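Local coordinates for protein ArsC family reductase (Pseudomonas aeruginosa, PDB 1RW1) that probably acts as a glutathione-dependent thiol reductase of the ArsC family, built on a thioredoxin fold, at residues R43-E48 against Q52-R57. Numbering follows the deposited sequence.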
loop_
_atom_site.group_PDB
_atom_site.type_symbol
_atom_site.label_atom_id
_atom_site.label_comp_id
_atom_site.label_asym_id
_atom_site.label_seq_id
_atom_site.Cartn_x
_atom_site.Cartn_y
_atom_site.Cartn_z
ATOM N N ARG A 43 -8.757 -1.974 -6.408
ATOM C CA ARG A 43 -9.266 -1.257 -7.576
ATOM C C ARG A 43 -9.232 0.245 -7.376
ATOM O O ARG A 43 -8.888 0.983 -8.299
ATOM C CB ARG A 43 -10.699 -1.688 -7.874
ATOM C CG ARG A 43 -10.809 -3.038 -8.485
ATOM C CD ARG A 43 -12.221 -3.569 -8.506
ATOM N NE ARG A 43 -12.260 -4.775 -9.328
ATOM C CZ ARG A 43 -13.137 -5.761 -9.190
ATOM N NH1 ARG A 43 -14.068 -5.703 -8.247
ATOM N NH2 ARG A 43 -13.080 -6.814 -10.000
ATOM N N ARG A 44 -9.634 0.711 -6.196
ATOM C CA ARG A 44 -9.619 2.138 -5.915
ATOM C C ARG A 44 -8.195 2.699 -5.919
ATOM O O ARG A 44 -7.938 3.770 -6.481
ATOM C CB ARG A 44 -10.278 2.401 -4.567
ATOM C CG ARG A 44 -11.743 2.646 -4.587
ATOM C CD ARG A 44 -12.194 3.272 -3.295
ATOM N NE ARG A 44 -12.077 2.348 -2.176
ATOM C CZ ARG A 44 -11.200 2.467 -1.187
ATOM N NH1 ARG A 44 -10.345 3.482 -1.148
ATOM N NH2 ARG A 44 -11.174 1.558 -0.240
ATOM N N TRP A 45 -7.268 1.990 -5.276
ATOM C CA TRP A 45 -5.905 2.492 -5.204
ATOM C C TRP A 45 -5.276 2.534 -6.591
ATOM O O TRP A 45 -4.593 3.496 -6.955
ATOM C CB TRP A 45 -5.085 1.609 -4.275
ATOM C CG TRP A 45 -5.557 1.580 -2.857
ATOM C CD1 TRP A 45 -6.388 2.460 -2.227
ATOM C CD2 TRP A 45 -5.218 0.585 -1.892
ATOM N NE1 TRP A 45 -6.567 2.076 -0.914
ATOM C CE2 TRP A 45 -5.847 0.931 -0.683
ATOM C CE3 TRP A 45 -4.397 -0.553 -1.922
ATOM C CZ2 TRP A 45 -5.698 0.161 0.471
ATOM C CZ3 TRP A 45 -4.254 -1.303 -0.785
ATOM C CH2 TRP A 45 -4.896 -0.942 0.401
ATOM N N CYS A 46 -5.500 1.485 -7.375
ATOM C CA CYS A 46 -4.941 1.463 -8.723
ATOM C C CYS A 46 -5.578 2.531 -9.621
ATOM O O CYS A 46 -4.897 3.110 -10.457
ATOM C CB CYS A 46 -5.110 0.094 -9.375
ATOM S SG CYS A 46 -4.030 -1.192 -8.701
ATOM N N ALA A 47 -6.867 2.800 -9.451
ATOM C CA ALA A 47 -7.509 3.847 -10.231
ATOM C C ALA A 47 -6.856 5.199 -9.985
ATOM O O ALA A 47 -6.738 6.016 -10.905
ATOM C CB ALA A 47 -8.988 3.898 -9.885
ATOM N N GLU A 48 -6.462 5.456 -8.745
ATOM C CA GLU A 48 -5.932 6.739 -8.351
ATOM C C GLU A 48 -4.445 6.897 -8.657
ATOM O O GLU A 48 -3.996 8.011 -8.921
ATOM C CB GLU A 48 -6.187 6.935 -6.852
ATOM C CG GLU A 48 -5.662 8.245 -6.283
ATOM C CD GLU A 48 -5.849 8.367 -4.796
ATOM O OE1 GLU A 48 -6.366 7.404 -4.187
ATOM O OE2 GLU A 48 -5.467 9.407 -4.244
ATOM N N GLN A 52 1.327 0.206 -11.459
ATOM C CA GLN A 52 2.777 0.148 -11.252
ATOM C C GLN A 52 3.206 0.862 -9.979
ATOM O O GLN A 52 4.256 0.570 -9.430
ATOM C CB GLN A 52 3.517 0.712 -12.454
ATOM C CG GLN A 52 3.435 -0.194 -13.668
ATOM C CD GLN A 52 4.010 0.397 -14.945
ATOM O OE1 GLN A 52 4.318 1.585 -15.005
ATOM N NE2 GLN A 52 4.145 -0.437 -15.970
ATOM N N THR A 53 2.402 1.806 -9.527
ATOM C CA THR A 53 2.661 2.513 -8.290
ATOM C C THR A 53 2.234 1.678 -7.083
ATOM O O THR A 53 2.926 1.624 -6.085
ATOM C CB THR A 53 1.907 3.830 -8.342
ATOM O OG1 THR A 53 2.316 4.560 -9.513
ATOM C CG2 THR A 53 2.184 4.688 -7.117
ATOM N N VAL A 54 1.101 0.996 -7.190
ATOM C CA VAL A 54 0.563 0.234 -6.070
ATOM C C VAL A 54 1.281 -1.119 -5.925
ATOM O O VAL A 54 1.462 -1.603 -4.811
ATOM C CB VAL A 54 -0.960 0.051 -6.246
ATOM C CG1 VAL A 54 -1.574 -0.728 -5.100
ATOM C CG2 VAL A 54 -1.638 1.394 -6.370
ATOM N N LEU A 55 1.662 -1.743 -7.024
ATOM C CA LEU A 55 2.353 -3.029 -6.995
ATOM C C LEU A 55 3.842 -2.817 -6.756
ATOM O O LEU A 55 4.500 -2.053 -7.477
ATOM C CB LEU A 55 2.152 -3.743 -8.336
ATOM C CG LEU A 55 2.808 -5.101 -8.558
ATOM C CD1 LEU A 55 2.219 -6.135 -7.639
ATOM C CD2 LEU A 55 2.681 -5.534 -10.005
ATOM N N ASN A 56 4.377 -3.504 -5.763
ATOM C CA ASN A 56 5.790 -3.450 -5.450
ATOM C C ASN A 56 6.589 -4.408 -6.326
ATOM O O ASN A 56 7.028 -5.455 -5.875
ATOM C CB ASN A 56 5.997 -3.754 -3.983
ATOM C CG ASN A 56 7.433 -3.531 -3.559
ATOM O OD1 ASN A 56 8.256 -3.017 -4.337
ATOM N ND2 ASN A 56 7.753 -3.948 -2.353
ATOM N N ARG A 57 6.789 -4.035 -7.587
ATOM C CA ARG A 57 7.510 -4.892 -8.517
ATOM C C ARG A 57 8.978 -5.080 -8.123
ATOM O O ARG A 57 9.586 -6.072 -8.503
ATOM C CB ARG A 57 7.436 -4.337 -9.938
ATOM C CG ARG A 57 6.071 -4.482 -10.557
ATOM C CD ARG A 57 6.061 -4.136 -12.051
ATOM N NE ARG A 57 6.346 -2.721 -12.247
ATOM C CZ ARG A 57 6.579 -2.150 -13.426
ATOM N NH1 ARG A 57 6.515 -2.867 -14.538
ATOM N NH2 ARG A 57 6.848 -0.854 -13.478
#
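V54 sends its CB toward helix 39-49, and its methyls pack between the side chains of W45 and C46, two neighbours on one turn of that helix. CG2 lies against the helix backbone, 3.7 Å from W45 O. It also touches the W45 side chain, coming within 4.0 Å of its CB. CG1, placed anti to the backbone N of V54 (chi1 -180°), sits at the edge of the W45 indole, 4.3 Å from CE3 and near the ring plane rather than over a face. On the other flank C46 SG reaches the branch point itself, 4.1 Å from V54 CB; its torsion (chi1 -72°) sets the sulfur beside the C46 backbone N, where it can meet V54. The main chains come close here, with C46 CA 6.2 Å from V54 CA. The indole is held from other directions: Y5 of strand 2-6 meets it edge-to-face, and W45 NE1 hydrogen-bonds E95 OE2, a carboxylate oxygen that also receives R44 NH1 in a salt bridge. C46 in turn touches M82 of helix 75-84 and W51. V54 is the last residue of the short helix 51-54; just beyond it the chain turns extended at L55, and backbone hydrogen bonds join V54 with K90 and N56 with M88. Both helices belong to the helical segment between strands 27-31 and 93-95 of the thioredoxin-type fold. All three residues are buried and meet through van der Waals contact; T53 OG1 also hydrogen-bonds H49 O, so apolar burial contributes to the packing of the two helices without being all that joins them.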